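Local coordinates for uncharacterized protein (Leishmania major, PDB 3KSV), which binds zinc and, as a histidine triad (HIT) family member, probably acts as a nucleotide hydrolase or transferase, though its function is not established, at residues A56-L59 against H60-G63. Sequence-based numbering, arbitrary orientation.
Sequences ASCL and HELG
With CG anti to its carbonyl carbon (chi1 -72°) and the chain extended beyond it (chi2 -177°), Glu61 sends its carboxylate back along the chain to the amides of Ser57 and Cys58. The frame for this is a short 3-10 turn in the HIT domain, in the loop between strand 48-52 and helix 64-82. Two backbone bonds wind the turn, Glu61 N to Cys58 O at 3.0 Å and Leu62 N to Leu59 O at 3.1 Å, each reaching from one residue to the third before it. OE1 of Glu61 lies 3.3 Å from Cys58 N and 3.4 Å from Ser57 N; both bonds are weak and bent, so one oxygen loosely bridges two successive N-H groups just ahead of the turn. The apolar side of the turn is made by two leucines, each with CG anti to its backbone N: CD1 of Leu59 meets CD2 of Leu62 at 3.7 Å, the two side chains crossing at a slant. The other branch of Leu62, CD1, reaches the methyl CB of Ala56 at 3.9 Å, and all three residues are buried. CB of Cys58 lies obliquely against the His60 ring, and its SG stands 4.9 Å from the ring centroid. Ala56, just ahead of the turn, follows the zinc ligand His55 and is backbone-bonded to Val107 of the predicted histidine triad motif, next to the zinc ligand His106, so the turn begins close to the metal site. The second subunit packs against the turn: Tyr90 of that subunit bonds through its hydroxyl to His60 N, and Arg79 of the same subunit donates from NH2 to Leu62 O.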
# COMPACT_ATOMS: atom_id res chain seq x y z
N ALA A 56 -10.88 -2.20 -11.30
CA ALA A 56 -9.93 -3.33 -11.19
C ALA A 56 -10.25 -4.02 -9.88
O ALA A 56 -10.30 -3.37 -8.84
CB ALA A 56 -8.51 -2.83 -11.19
N SER A 57 -10.49 -5.32 -9.90
CA SER A 57 -10.79 -6.03 -8.66
C SER A 57 -9.54 -6.23 -7.74
O SER A 57 -9.65 -6.19 -6.51
CB SER A 57 -11.47 -7.36 -8.97
OG SER A 57 -11.41 -8.24 -7.86
N CYS A 58 -8.37 -6.43 -8.36
CA CYS A 58 -7.10 -6.61 -7.64
C CYS A 58 -6.01 -5.71 -8.28
O CYS A 58 -6.14 -5.26 -9.42
CB CYS A 58 -6.64 -8.08 -7.64
SG CYS A 58 -7.90 -9.35 -7.15
N LEU A 59 -4.94 -5.47 -7.53
CA LEU A 59 -3.93 -4.51 -7.95
C LEU A 59 -3.25 -4.94 -9.24
O LEU A 59 -2.88 -4.09 -10.06
CB LEU A 59 -2.88 -4.30 -6.84
CG LEU A 59 -1.90 -3.15 -7.06
CD1 LEU A 59 -2.63 -1.83 -7.20
CD2 LEU A 59 -0.86 -3.08 -5.91
N HIS A 60 -3.13 -6.25 -9.43
CA HIS A 60 -2.49 -6.80 -10.63
C HIS A 60 -3.31 -6.62 -11.89
O HIS A 60 -2.82 -6.87 -12.98
CB HIS A 60 -2.07 -8.28 -10.45
CG HIS A 60 -3.20 -9.23 -10.18
ND1 HIS A 60 -3.82 -9.95 -11.19
CD2 HIS A 60 -3.78 -9.62 -9.02
CE1 HIS A 60 -4.77 -10.71 -10.66
NE2 HIS A 60 -4.76 -10.53 -9.35
N GLU A 61 -4.57 -6.18 -11.75
CA GLU A 61 -5.42 -5.92 -12.90
C GLU A 61 -5.39 -4.45 -13.30
O GLU A 61 -5.96 -4.07 -14.32
CB GLU A 61 -6.84 -6.37 -12.60
CG GLU A 61 -7.01 -7.89 -12.56
CD GLU A 61 -8.45 -8.33 -12.32
OE1 GLU A 61 -8.98 -8.00 -11.24
OE2 GLU A 61 -9.05 -8.99 -13.21
N LEU A 62 -4.70 -3.63 -12.51
CA LEU A 62 -4.67 -2.18 -12.71
C LEU A 62 -3.70 -1.84 -13.85
O LEU A 62 -2.64 -2.44 -13.96
CB LEU A 62 -4.22 -1.51 -11.40
CG LEU A 62 -4.54 -0.04 -11.14
CD1 LEU A 62 -6.04 0.23 -11.26
CD2 LEU A 62 -4.01 0.36 -9.78
N GLY A 63 -4.07 -0.88 -14.70
CA GLY A 63 -3.19 -0.42 -15.77
C GLY A 63 -1.97 0.32 -15.25
O GLY A 63 -2.02 0.92 -14.19